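Long-range contacts in HAT1-interacting factor 1 (Saccharomyces cerevisiae, PDB 4NQ0), which chaperones histones H3 and H4 in the nucleus as part of the HAT-B acetyltransferase complex, serving chromatin assembly and telomere silencing: residues Ile240-Ile245 against Ile256-Lys261; Glu162-Leu167 against Met251-Ile256; Lys17-Met22 against Asp55-Asp60; Arg24-Ala29 against Pro61-Ile66; His307-Leu312 against Ala328-Ile333. All blocks are in the same frame, centred on the assembly; numbering follows the deposited sequence.

The five contacts follow an all-helical chain from its first helix to its last and fall into two touching pairs and one outlier. Contacts 3 and 4 both use helix 14-34, with centres about 12 Å apart, and meet where M22 packs on L63 and P59 on F64. Contacts 1 and 2 share helix 252-266 and I256; their centres are about 9 Å apart, and L260 leans on L165. Contact 5, near the C-terminal end, lies about 18 Å from contact 1 and about 44 Å from contact 3, centre to centre. Contact 2 joins parts of two regions important for histone binding, the second of which also takes in half of contact 1 and most of contact 5.

Contact 1: residues Ile240-Ile245 against Ile256-Lys261; sequences ILMGDI and IHHYLK
The helix hairpin of the predicted TPR 2 repeat closes where M242, G243 and D244 of one arm meet H258 and Y259 of the other. With no side chain at G243, the phenol can settle against the main chain: G243 CA stands 4.2 Å from the centroid of the Y259 ring, an off-centre CH-pi contact 30° from the ring normal. The hydroxyl reaches on to the next residue, Y259 OH donating to D244 OD2 at 2.7 Å; the carboxylate oxygen accepts with its anti lone pair, the one turned away from the other oxygen. Carboxylate and ring planes stand 61° apart. Near the ring's base, I240 CD1 touches Y259 CD1 at 3.8 Å, while I240 O lies at the ring edge, 3.5 Å from Y259 CE1. This intimacy suits antiparallel TPR helices whose segment axes approach to 7.8 Å, and L285 of helix 273-290 packs against both I240 and Y259. Alongside, the H258 imidazole is filled on both faces. M242 SD sits 4.2 Å above the plane of the H258 ring, over its centre, delivered by a chain extended beyond CG; H257 CD2 lies over the opposite face toward the rim. Both H258 nitrogens bond to carboxylates, ND1 to E246 and NE2 to E182, which fixes the ring's rotation and is consistent with a protonated, positively charged imidazole.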
# COMPACT_ATOMS: atom_id res chain seq x y z
N ILE A 240 -1.11 1.40 -0.01
CA ILE A 240 -2.42 0.75 0.11
C ILE A 240 -2.27 -0.70 0.57
O ILE A 240 -2.97 -1.15 1.48
CB ILE A 240 -3.25 0.79 -1.21
CG1 ILE A 240 -3.62 2.22 -1.62
CG2 ILE A 240 -4.52 -0.06 -1.07
CD1 ILE A 240 -4.53 2.98 -0.63
N LEU A 241 -1.35 -1.44 -0.05
CA LEU A 241 -1.11 -2.83 0.34
C LEU A 241 -0.63 -2.92 1.79
O LEU A 241 -1.11 -3.76 2.54
CB LEU A 241 -0.07 -3.50 -0.56
CG LEU A 241 -0.38 -4.85 -1.19
CD1 LEU A 241 0.90 -5.38 -1.89
CD2 LEU A 241 -0.94 -5.90 -0.21
N MET A 242 0.32 -2.07 2.17
CA MET A 242 0.76 -2.00 3.56
C MET A 242 -0.43 -1.77 4.48
O MET A 242 -0.58 -2.45 5.48
CB MET A 242 1.78 -0.89 3.75
CG MET A 242 3.15 -1.21 3.21
SD MET A 242 4.23 0.17 3.56
CE MET A 242 5.81 -0.54 3.16
N GLY A 243 -1.29 -0.83 4.11
CA GLY A 243 -2.48 -0.55 4.90
C GLY A 243 -3.40 -1.75 5.02
O GLY A 243 -3.85 -2.08 6.12
N ASP A 244 -3.68 -2.40 3.90
CA ASP A 244 -4.54 -3.58 3.89
C ASP A 244 -4.01 -4.63 4.85
O ASP A 244 -4.76 -5.17 5.66
CB ASP A 244 -4.65 -4.19 2.49
CG ASP A 244 -5.40 -3.32 1.50
OD1 ASP A 244 -5.29 -3.61 0.30
OD2 ASP A 244 -6.12 -2.36 1.90
N ILE A 245 -2.72 -4.92 4.77
CA ILE A 245 -2.10 -5.92 5.65
C ILE A 245 -2.21 -5.52 7.12
O ILE A 245 -2.59 -6.31 7.98
CB ILE A 245 -0.62 -6.15 5.30
CG1 ILE A 245 -0.49 -6.81 3.92
CG2 ILE A 245 0.06 -7.03 6.36
CD1 ILE A 245 0.92 -6.80 3.37
N ILE A 256 -4.33 3.32 8.81
CA ILE A 256 -4.91 4.58 8.39
C ILE A 256 -3.80 5.52 7.94
O ILE A 256 -3.93 6.20 6.92
CB ILE A 256 -5.75 5.25 9.50
CG1 ILE A 256 -6.93 4.37 9.89
CG2 ILE A 256 -6.29 6.58 9.01
CD1 ILE A 256 -7.59 4.73 11.24
N HIS A 257 -2.69 5.52 8.68
CA HIS A 257 -1.56 6.36 8.34
C HIS A 257 -1.02 6.03 6.94
O HIS A 257 -0.69 6.93 6.16
CB HIS A 257 -0.46 6.22 9.39
CG HIS A 257 0.87 6.74 8.93
ND1 HIS A 257 1.15 8.08 8.83
CD2 HIS A 257 1.99 6.09 8.53
CE1 HIS A 257 2.39 8.24 8.40
NE2 HIS A 257 2.92 7.04 8.21
N HIS A 258 -0.97 4.75 6.60
CA HIS A 258 -0.49 4.34 5.27
C HIS A 258 -1.48 4.64 4.15
O HIS A 258 -1.07 5.06 3.07
CB HIS A 258 -0.03 2.89 5.27
CG HIS A 258 1.30 2.71 5.92
ND1 HIS A 258 1.55 1.75 6.87
CD2 HIS A 258 2.45 3.42 5.78
CE1 HIS A 258 2.81 1.86 7.27
NE2 HIS A 258 3.37 2.86 6.63
N TYR A 259 -2.76 4.43 4.40
CA TYR A 259 -3.80 4.84 3.44
C TYR A 259 -3.73 6.35 3.13
O TYR A 259 -3.88 6.78 1.97
CB TYR A 259 -5.19 4.50 3.95
CG TYR A 259 -5.54 3.02 4.03
CD1 TYR A 259 -5.08 2.11 3.07
CD2 TYR A 259 -6.37 2.55 5.03
CE1 TYR A 259 -5.42 0.75 3.15
CE2 TYR A 259 -6.73 1.21 5.11
CZ TYR A 259 -6.26 0.31 4.16
OH TYR A 259 -6.62 -1.01 4.24
N LEU A 260 -3.51 7.15 4.16
CA LEU A 260 -3.31 8.58 3.99
C LEU A 260 -2.05 8.93 3.21
O LEU A 260 -2.04 9.93 2.49
CB LEU A 260 -3.26 9.30 5.34
CG LEU A 260 -4.60 9.39 6.10
CD1 LEU A 260 -4.31 9.84 7.51
CD2 LEU A 260 -5.58 10.32 5.43
N LYS A 261 -0.99 8.16 3.41
CA LYS A 261 0.24 8.34 2.62
C LYS A 261 -0.01 7.99 1.16
O LYS A 261 0.45 8.70 0.27
CB LYS A 261 1.39 7.46 3.16
CG LYS A 261 1.94 7.91 4.50
CD LYS A 261 3.20 8.78 4.39
CE LYS A 261 4.39 7.98 3.89
NZ LYS A 261 5.63 8.14 4.70

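Contact 2: residues Glu162-Leu167 against Met251-Ile256; sequences EERLAL and MFSRAI
The R164 guanidinium turns an edge toward S253, whose OG lies near its plane, although the closer approach is made by the stem, with R164 CB 3.7 Å from S253 OG. The second flat group, the guanidinium of R254, has M251 SD 4.0 Å above its plane and over its centre. Its NE forms a salt bridge with E246, so this arginine is anchored to its own side of the interface and meets the loop mainly through its aliphatic stem: R254 CG rests 3.6 Å from E163 O. The polar link between the segments is made by serine. S253 OG is anti to the backbone N (chi1 170°), beside the carbonyl carbon, and there accepts a bond from L165 N at 2.8 Å, with an N-H...O angle of 154°. That one bond holds the hydroxyl, and L165 CB packs on S253 OG at 3.4 Å. Beyond it, both methyls of the L165 fork meet one branch of isoleucine, L165 CD1 and CD2 each lying 4.1 Å from I256 CG2. The loop 162-167, in the chain between helices 61-77 and 202-218, is thus laid on the opening turns of helix 252-266, with M251 at the N-cap position. I256 continues inward onto V286, A289 and L290 of helix 273-290, while M251 and R254 lean on L207 of helix 202-218.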
# COMPACT_ATOMS: atom_id res chain seq x y z
N GLU A 162 6.33 7.64 14.31
CA GLU A 162 5.82 8.43 13.18
C GLU A 162 5.00 7.57 12.19
O GLU A 162 4.31 8.12 11.33
CB GLU A 162 6.96 9.18 12.46
CG GLU A 162 8.32 8.47 12.43
N GLU A 163 5.09 6.24 12.32
CA GLU A 163 4.23 5.30 11.57
C GLU A 163 2.80 5.21 12.10
O GLU A 163 1.91 4.71 11.41
CB GLU A 163 4.83 3.89 11.57
CG GLU A 163 5.34 3.42 10.22
CD GLU A 163 6.72 3.96 9.90
OE1 GLU A 163 7.51 3.19 9.30
OE2 GLU A 163 7.02 5.13 10.25
N ARG A 164 2.58 5.63 13.34
CA ARG A 164 1.23 5.68 13.90
C ARG A 164 0.50 6.92 13.41
O ARG A 164 1.13 7.91 13.05
CB ARG A 164 1.28 5.64 15.43
CG ARG A 164 1.58 4.25 15.96
CD ARG A 164 1.68 4.21 17.46
NE ARG A 164 0.37 4.17 18.09
CZ ARG A 164 0.18 4.02 19.40
NH1 ARG A 164 1.22 3.90 20.22
NH2 ARG A 164 -1.05 4.00 19.89
N LEU A 165 -0.82 6.83 13.37
CA LEU A 165 -1.66 7.96 12.99
C LEU A 165 -1.49 9.09 14.01
O LEU A 165 -1.58 8.88 15.22
CB LEU A 165 -3.13 7.55 12.90
CG LEU A 165 -4.17 8.64 12.57
CD1 LEU A 165 -4.00 9.22 11.16
CD2 LEU A 165 -5.58 8.09 12.77
N ALA A 166 -1.19 10.29 13.50
CA ALA A 166 -1.33 11.52 14.26
C ALA A 166 -2.70 12.10 13.92
O ALA A 166 -3.07 12.15 12.75
CB ALA A 166 -0.22 12.49 13.88
N LEU A 167 -3.43 12.54 14.93
CA LEU A 167 -4.74 13.17 14.74
C LEU A 167 -4.74 14.22 13.63
O LEU A 167 -5.68 14.27 12.83
CB LEU A 167 -5.21 13.81 16.05
CG LEU A 167 -6.18 13.01 16.91
CD1 LEU A 167 -6.04 11.51 16.70
CD2 LEU A 167 -6.02 13.35 18.37
N MET A 251 -3.73 -3.61 13.18
CA MET A 251 -2.98 -2.39 13.45
C MET A 251 -3.64 -1.24 12.71
O MET A 251 -3.12 -0.74 11.72
CB MET A 251 -1.53 -2.57 13.03
CG MET A 251 -0.88 -3.77 13.69
SD MET A 251 0.80 -4.05 13.16
CE MET A 251 0.52 -4.65 11.51
N PHE A 252 -4.80 -0.83 13.21
CA PHE A 252 -5.64 0.15 12.52
C PHE A 252 -5.03 1.55 12.43
O PHE A 252 -5.23 2.22 11.43
CB PHE A 252 -7.01 0.21 13.18
CG PHE A 252 -7.81 -1.06 13.00
CD1 PHE A 252 -8.50 -1.30 11.81
CD2 PHE A 252 -7.88 -2.01 14.00
CE1 PHE A 252 -9.23 -2.46 11.63
CE2 PHE A 252 -8.60 -3.17 13.83
CZ PHE A 252 -9.28 -3.40 12.64
N SER A 253 -4.28 1.97 13.44
CA SER A 253 -3.65 3.30 13.41
C SER A 253 -2.57 3.36 12.33
O SER A 253 -2.48 4.32 11.57
CB SER A 253 -3.08 3.67 14.78
OG SER A 253 -2.29 4.84 14.71
N ARG A 254 -1.75 2.31 12.25
CA ARG A 254 -0.73 2.22 11.21
C ARG A 254 -1.38 2.11 9.84
O ARG A 254 -0.93 2.75 8.88
CB ARG A 254 0.22 1.04 11.46
CG ARG A 254 1.29 1.35 12.53
CD ARG A 254 2.12 0.12 12.95
NE ARG A 254 2.67 -0.61 11.81
CZ ARG A 254 3.66 -1.50 11.88
NH1 ARG A 254 4.25 -1.80 13.04
NH2 ARG A 254 4.08 -2.10 10.77
N ALA A 255 -2.46 1.33 9.75
CA ALA A 255 -3.20 1.20 8.49
C ALA A 255 -3.63 2.55 7.97
O ALA A 255 -3.33 2.90 6.83
CB ALA A 255 -4.44 0.31 8.67
N ILE A 256 -4.33 3.32 8.81
CA ILE A 256 -4.91 4.58 8.39
C ILE A 256 -3.80 5.52 7.94
O ILE A 256 -3.93 6.20 6.92
CB ILE A 256 -5.75 5.25 9.50
CG1 ILE A 256 -6.93 4.37 9.89
CG2 ILE A 256 -6.29 6.58 9.01
CD1 ILE A 256 -7.59 4.73 11.24

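Contact 3: residues Lys17-Met22 against Asp55-Asp60; sequences KVQIDM and DGLLPD
L57 of the facing loop packs against V18 and M22, one turn apart on helix 14-34. The branch L57 CD2 does the touching, lying 3.6 Å from V18 CG1 and 4.2 Å from M22 CE, and the valine and leucine side chains slide past each other in opposite directions. L57 CG is anti to its backbone N (chi1 -175°), on the side of helix 14-34. Outward from this apolar cluster the methionine takes over. Its sulfur, M22 SD, lies 3.8 Å from P59 CA, and a bend at chi3 (70°) turns the terminal methyl aside toward the loop, M22 CE lying 4.1 Å from L58 O. The same sulfur accepts a weak hydrogen bond from the main chain, D60 N to M22 SD at 3.4 Å, so a single thioether serves both the apolar packing and an amide at its margin. D60 forms the polar edge: D60 CB stays 4.1 Å from M22 SD, while the carboxylate turns to other partners. OD1 accepts from the backbone N of E62, and OD2 comes close to the carboxylate of E23, a like-charge pair that might favour proton uptake by one of the two. The bond from D60 OD1 to the amide two residues on is that of an Asx turn, and D60 is at the N-cap: the loop packs against helix 14-34 just before the capped start of helix 61-77.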
# COMPACT_ATOMS: atom_id res chain seq x y z
N LYS A 17 22.28 -11.12 -18.65
CA LYS A 17 21.74 -12.47 -18.46
C LYS A 17 20.95 -12.56 -17.17
O LYS A 17 19.84 -13.10 -17.15
CB LYS A 17 22.87 -13.50 -18.40
CG LYS A 17 23.66 -13.69 -19.70
CD LYS A 17 24.89 -14.56 -19.45
CE LYS A 17 25.94 -14.48 -20.56
NZ LYS A 17 25.43 -14.99 -21.87
N VAL A 18 21.51 -12.03 -16.09
CA VAL A 18 20.82 -11.98 -14.80
C VAL A 18 19.54 -11.14 -14.90
O VAL A 18 18.49 -11.55 -14.42
CB VAL A 18 21.72 -11.43 -13.69
CG1 VAL A 18 20.90 -11.15 -12.44
CG2 VAL A 18 22.87 -12.42 -13.37
N GLN A 19 19.64 -9.98 -15.55
CA GLN A 19 18.49 -9.09 -15.73
C GLN A 19 17.32 -9.80 -16.43
O GLN A 19 16.19 -9.78 -15.94
CB GLN A 19 18.91 -7.86 -16.54
CG GLN A 19 17.79 -6.92 -16.93
CD GLN A 19 17.17 -6.22 -15.74
OE1 GLN A 19 15.96 -6.30 -15.52
NE2 GLN A 19 18.00 -5.53 -14.97
N ILE A 20 17.61 -10.41 -17.57
CA ILE A 20 16.61 -11.12 -18.36
C ILE A 20 15.96 -12.27 -17.58
O ILE A 20 14.73 -12.42 -17.60
CB ILE A 20 17.21 -11.63 -19.70
CG1 ILE A 20 17.36 -10.46 -20.68
CG2 ILE A 20 16.34 -12.73 -20.32
N ASP A 21 16.78 -13.05 -16.88
CA ASP A 21 16.26 -14.13 -16.04
C ASP A 21 15.30 -13.61 -14.96
O ASP A 21 14.23 -14.20 -14.73
CB ASP A 21 17.41 -14.91 -15.39
CG ASP A 21 16.93 -15.88 -14.31
OD1 ASP A 21 16.64 -17.05 -14.66
OD2 ASP A 21 16.88 -15.50 -13.13
N MET A 22 15.71 -12.53 -14.30
CA MET A 22 14.90 -11.89 -13.24
C MET A 22 13.54 -11.42 -13.76
O MET A 22 12.52 -11.64 -13.12
CB MET A 22 15.67 -10.72 -12.64
CG MET A 22 14.89 -9.91 -11.62
SD MET A 22 15.90 -8.74 -10.71
CE MET A 22 16.32 -7.51 -11.95
N ASP A 55 26.33 -7.69 -5.60
CA ASP A 55 26.84 -6.36 -5.96
C ASP A 55 26.43 -5.89 -7.36
O ASP A 55 26.47 -6.66 -8.32
CB ASP A 55 28.36 -6.32 -5.83
CG ASP A 55 28.89 -4.91 -5.64
N GLY A 56 26.02 -4.63 -7.46
CA GLY A 56 25.90 -3.94 -8.75
C GLY A 56 24.64 -4.17 -9.57
O GLY A 56 24.62 -3.85 -10.77
N LEU A 57 23.60 -4.73 -8.97
CA LEU A 57 22.32 -4.87 -9.66
C LEU A 57 21.13 -4.81 -8.72
O LEU A 57 20.88 -5.75 -7.98
CB LEU A 57 22.25 -6.18 -10.44
CG LEU A 57 20.96 -6.24 -11.26
CD1 LEU A 57 21.17 -5.58 -12.62
CD2 LEU A 57 20.48 -7.68 -11.40
N LEU A 58 20.37 -3.73 -8.80
CA LEU A 58 19.19 -3.57 -7.96
C LEU A 58 18.08 -4.50 -8.45
O LEU A 58 17.74 -4.47 -9.62
CB LEU A 58 18.71 -2.12 -7.98
CG LEU A 58 19.20 -1.21 -6.84
CD1 LEU A 58 20.49 -1.72 -6.21
CD2 LEU A 58 19.35 0.23 -7.35
N PRO A 59 17.51 -5.31 -7.55
CA PRO A 59 16.46 -6.22 -7.97
C PRO A 59 15.17 -5.49 -8.30
O PRO A 59 14.97 -4.35 -7.88
CB PRO A 59 16.27 -7.12 -6.75
CG PRO A 59 16.65 -6.31 -5.64
CD PRO A 59 17.74 -5.40 -6.10
N ASP A 60 14.32 -6.16 -9.07
CA ASP A 60 13.04 -5.61 -9.49
C ASP A 60 12.16 -5.48 -8.25
O ASP A 60 11.99 -6.45 -7.53
CB ASP A 60 12.42 -6.55 -10.52
CG ASP A 60 11.18 -5.97 -11.20
OD1 ASP A 60 10.38 -5.30 -10.52
OD2 ASP A 60 11.02 -6.20 -12.43

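Contact 4: residues Arg24-Ala29 against Pro61-Ile66; sequences RQVQIA and PELFTI
V26 meets E62, L63 and I66 in a buried, largely apolar contact between helices 14-34 and 61-77, which run the same way with helix 38-51 coming between them in the chain. The short segments are inclined by 23°, their axes 9.7 Å apart at the closest. V26 works as a two-pronged wedge. Its CG2 branch lies 3.7 Å from L63 CD2, and its CG1 branch meets the aliphatic root of the glutamate, V26 CG1 to E62 CB at 3.8 Å; both encounters cross at about a right angle. The carboxylate of E62 turns elsewhere, to a salt bridge with K30. I66 reaches back with both its arms: I66 CD1 rests 3.7 Å from V26 O, and I66 CG2 lies 3.9 Å from A29 CB. C45 of helix 38-51 packs on I66 as well. Near-parallel packing of alternate helices, with another helix between them in the chain, is consistent with a TPR-like helical array.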
# COMPACT_ATOMS: atom_id res chain seq x y z
N ARG A 24 11.91 -12.66 -16.28
CA ARG A 24 11.08 -13.82 -16.54
C ARG A 24 10.49 -14.36 -15.24
O ARG A 24 9.31 -14.71 -15.17
CB ARG A 24 11.87 -14.91 -17.27
CG ARG A 24 10.97 -15.97 -17.91
CD ARG A 24 11.77 -17.09 -18.57
NE ARG A 24 12.81 -16.56 -19.46
CZ ARG A 24 14.12 -16.59 -19.22
NH1 ARG A 24 14.95 -16.07 -20.12
NH2 ARG A 24 14.62 -17.15 -18.12
N GLN A 25 11.31 -14.41 -14.19
CA GLN A 25 10.86 -14.89 -12.87
C GLN A 25 9.73 -14.04 -12.27
O GLN A 25 8.79 -14.58 -11.68
CB GLN A 25 12.03 -14.98 -11.90
CG GLN A 25 13.13 -15.98 -12.29
CD GLN A 25 12.58 -17.22 -12.97
OE1 GLN A 25 11.81 -17.99 -12.38
NE2 GLN A 25 12.97 -17.41 -14.22
N VAL A 26 9.83 -12.72 -12.41
CA VAL A 26 8.77 -11.80 -12.01
C VAL A 26 7.45 -12.14 -12.73
O VAL A 26 6.41 -12.24 -12.10
CB VAL A 26 9.16 -10.32 -12.30
CG1 VAL A 26 7.93 -9.39 -12.29
CG2 VAL A 26 10.21 -9.85 -11.32
N GLN A 27 7.52 -12.34 -14.05
CA GLN A 27 6.34 -12.70 -14.84
C GLN A 27 5.72 -14.03 -14.41
O GLN A 27 4.49 -14.16 -14.32
CB GLN A 27 6.66 -12.71 -16.33
CG GLN A 27 6.86 -11.32 -16.93
CD GLN A 27 5.65 -10.39 -16.72
OE1 GLN A 27 4.53 -10.68 -17.16
NE2 GLN A 27 5.89 -9.27 -16.02
N ILE A 28 6.58 -15.01 -14.14
CA ILE A 28 6.11 -16.31 -13.66
C ILE A 28 5.46 -16.15 -12.28
O ILE A 28 4.37 -16.68 -12.04
CB ILE A 28 7.26 -17.34 -13.59
CG1 ILE A 28 7.73 -17.70 -15.00
CG2 ILE A 28 6.82 -18.60 -12.89
CD1 ILE A 28 9.03 -18.48 -15.01
N ALA A 29 6.12 -15.42 -11.39
CA ALA A 29 5.63 -15.20 -10.03
C ALA A 29 4.30 -14.44 -10.06
O ALA A 29 3.38 -14.77 -9.32
CB ALA A 29 6.66 -14.45 -9.20
N PRO A 61 11.61 -4.28 -7.99
CA PRO A 61 10.71 -4.13 -6.83
C PRO A 61 9.50 -5.08 -6.86
O PRO A 61 8.97 -5.41 -5.80
CB PRO A 61 10.25 -2.67 -6.91
CG PRO A 61 10.78 -2.13 -8.22
CD PRO A 61 11.83 -3.02 -8.72
N GLU A 62 9.07 -5.50 -8.04
CA GLU A 62 7.99 -6.49 -8.15
C GLU A 62 8.29 -7.82 -7.45
O GLU A 62 7.37 -8.49 -7.00
CB GLU A 62 7.67 -6.79 -9.60
CG GLU A 62 7.13 -5.63 -10.37
CD GLU A 62 5.65 -5.73 -10.55
OE1 GLU A 62 5.23 -6.17 -11.65
OE2 GLU A 62 4.90 -5.41 -9.59
N LEU A 63 9.57 -8.20 -7.36
CA LEU A 63 9.93 -9.40 -6.61
C LEU A 63 9.52 -9.26 -5.15
O LEU A 63 9.05 -10.22 -4.54
CB LEU A 63 11.43 -9.69 -6.70
CG LEU A 63 11.93 -10.18 -8.07
CD1 LEU A 63 13.43 -10.07 -8.16
CD2 LEU A 63 11.48 -11.60 -8.35
N PHE A 64 9.68 -8.07 -4.60
CA PHE A 64 9.30 -7.80 -3.22
C PHE A 64 7.79 -7.67 -3.06
O PHE A 64 7.20 -8.24 -2.13
CB PHE A 64 10.04 -6.54 -2.72
CG PHE A 64 11.52 -6.76 -2.52
CD1 PHE A 64 12.01 -7.13 -1.28
CD2 PHE A 64 12.41 -6.61 -3.58
CE1 PHE A 64 13.38 -7.34 -1.09
CE2 PHE A 64 13.77 -6.83 -3.39
CZ PHE A 64 14.25 -7.18 -2.15
N THR A 65 7.14 -6.98 -3.99
CA THR A 65 5.69 -6.75 -3.88
C THR A 65 4.87 -8.02 -4.10
O THR A 65 3.92 -8.30 -3.35
CB THR A 65 5.21 -5.62 -4.80
OG1 THR A 65 5.38 -6.00 -6.17
CG2 THR A 65 6.00 -4.35 -4.51
N ILE A 66 5.24 -8.81 -5.10
CA ILE A 66 4.62 -10.12 -5.32
C ILE A 66 4.87 -11.04 -4.12
O ILE A 66 3.94 -11.68 -3.62
CB ILE A 66 5.12 -10.78 -6.62
CG1 ILE A 66 4.68 -9.95 -7.83
CG2 ILE A 66 4.59 -12.20 -6.75
CD1 ILE A 66 5.44 -10.24 -9.08

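Contact 5: residues His307-Leu312 against Ala328-Ile333; sequences HAKALL and ARLAQI
L330 and I333 of the last helix, 323-344, pack against K309 and L312 of helix 298-316 through apolar contacts. L330 CD1 fits between two residues of the other helix: it lies 3.8 Å from L312 CB and 4.1 Å from K309 CG, and it also rests 3.7 Å from K309 O, so one methyl touches side chains and main chain alike. L330 CG is anti to the backbone N (chi1 -165°), and the leucine crosses the lysine stem at about a right angle. I333 adds its CG2 branch, 4.0 Å from K309 CB. The terminal methyls of L312 and I333 also face each other, but they are modelled implausibly close and the detail there is doubtful. A308 also packs on C287 and L312 on I280, both of helix 273-290. The polar interactions lie at the margin, with partners outside the two segments. K309 is fully extended and ends in a hydrogen bond from NZ to Q334 OE1, so the base of its chain, at CG, meets L330 while its charge is carried away from the apolar patch. R329 makes a weak bond to Q326. The segments are antiparallel, at 154° and 9.7 Å between axes, and helix 298-316 lies wholly within the predicted TPR 3 repeat. A long final helix packed on the last repeat is consistent with the capping helix that commonly closes TPR arrays.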
# COMPACT_ATOMS: atom_id res chain seq x y z
N HIS A 307 -16.25 14.40 5.00
CA HIS A 307 -15.39 14.75 3.88
C HIS A 307 -15.45 13.68 2.78
O HIS A 307 -15.57 13.99 1.61
CB HIS A 307 -13.95 14.93 4.38
CG HIS A 307 -12.93 14.89 3.30
ND1 HIS A 307 -12.62 15.99 2.52
CD2 HIS A 307 -12.15 13.88 2.85
CE1 HIS A 307 -11.69 15.66 1.64
NE2 HIS A 307 -11.38 14.39 1.82
N ALA A 308 -15.37 12.41 3.18
CA ALA A 308 -15.34 11.31 2.24
C ALA A 308 -16.72 11.14 1.58
O ALA A 308 -16.80 10.92 0.38
CB ALA A 308 -14.91 10.01 2.95
N LYS A 309 -17.78 11.28 2.37
CA LYS A 309 -19.15 11.27 1.85
C LYS A 309 -19.37 12.32 0.75
O LYS A 309 -19.88 12.00 -0.31
CB LYS A 309 -20.15 11.49 2.98
CG LYS A 309 -21.60 11.63 2.56
CD LYS A 309 -22.50 11.78 3.78
CE LYS A 309 -23.94 12.07 3.37
NZ LYS A 309 -24.83 12.19 4.54
N ALA A 310 -18.93 13.55 0.99
CA ALA A 310 -19.06 14.63 0.02
C ALA A 310 -18.32 14.30 -1.26
O ALA A 310 -18.82 14.52 -2.35
CB ALA A 310 -18.55 15.94 0.60
N LEU A 311 -17.10 13.78 -1.10
CA LEU A 311 -16.28 13.42 -2.24
C LEU A 311 -16.94 12.34 -3.10
O LEU A 311 -16.96 12.46 -4.33
CB LEU A 311 -14.92 12.94 -1.76
CG LEU A 311 -13.95 12.65 -2.89
CD1 LEU A 311 -13.71 13.91 -3.73
CD2 LEU A 311 -12.65 12.10 -2.33
N LEU A 312 -17.45 11.29 -2.46
CA LEU A 312 -18.09 10.18 -3.16
C LEU A 312 -19.41 10.59 -3.78
O LEU A 312 -19.75 10.14 -4.88
CB LEU A 312 -18.30 8.97 -2.24
CG LEU A 312 -17.17 7.94 -2.24
CD1 LEU A 312 -17.05 7.27 -0.88
CD2 LEU A 312 -17.39 6.90 -3.34
N ALA A 328 -22.21 1.33 -2.75
CA ALA A 328 -21.92 0.50 -1.57
C ALA A 328 -21.00 1.24 -0.59
O ALA A 328 -21.30 1.34 0.59
CB ALA A 328 -21.30 -0.83 -1.99
N ARG A 329 -19.90 1.79 -1.10
CA ARG A 329 -18.97 2.57 -0.26
C ARG A 329 -19.66 3.73 0.45
O ARG A 329 -19.46 3.96 1.66
CB ARG A 329 -17.81 3.13 -1.10
CG ARG A 329 -16.82 2.07 -1.57
CD ARG A 329 -15.82 2.69 -2.53
NE ARG A 329 -14.79 1.75 -2.97
CZ ARG A 329 -13.92 1.97 -3.95
NH1 ARG A 329 -13.92 3.13 -4.62
NH2 ARG A 329 -13.03 1.04 -4.27
N LEU A 330 -20.48 4.45 -0.30
CA LEU A 330 -21.21 5.60 0.21
C LEU A 330 -22.17 5.19 1.34
O LEU A 330 -22.23 5.84 2.39
CB LEU A 330 -21.96 6.26 -0.94
CG LEU A 330 -22.52 7.67 -0.79
CD1 LEU A 330 -21.49 8.66 -0.21
CD2 LEU A 330 -23.01 8.12 -2.17
N ALA A 331 -22.89 4.09 1.11
CA ALA A 331 -23.77 3.51 2.13
C ALA A 331 -23.01 3.14 3.40
O ALA A 331 -23.48 3.38 4.51
CB ALA A 331 -24.47 2.27 1.57
N GLN A 332 -21.82 2.55 3.24
CA GLN A 332 -20.99 2.19 4.39
C GLN A 332 -20.52 3.43 5.16
O GLN A 332 -20.50 3.43 6.39
CB GLN A 332 -19.76 1.39 3.94
CG GLN A 332 -18.86 0.97 5.08
CD GLN A 332 -19.54 -0.02 6.01
OE1 GLN A 332 -19.85 0.29 7.17
NE2 GLN A 332 -19.79 -1.22 5.51
N ILE A 333 -20.14 4.47 4.44
CA ILE A 333 -19.71 5.71 5.08
C ILE A 333 -20.84 6.30 5.90
O ILE A 333 -20.61 6.80 6.99
CB ILE A 333 -19.18 6.73 4.05
CG1 ILE A 333 -17.86 6.22 3.46
CG2 ILE A 333 -18.90 8.08 4.68
CD1 ILE A 333 -17.55 6.80 2.09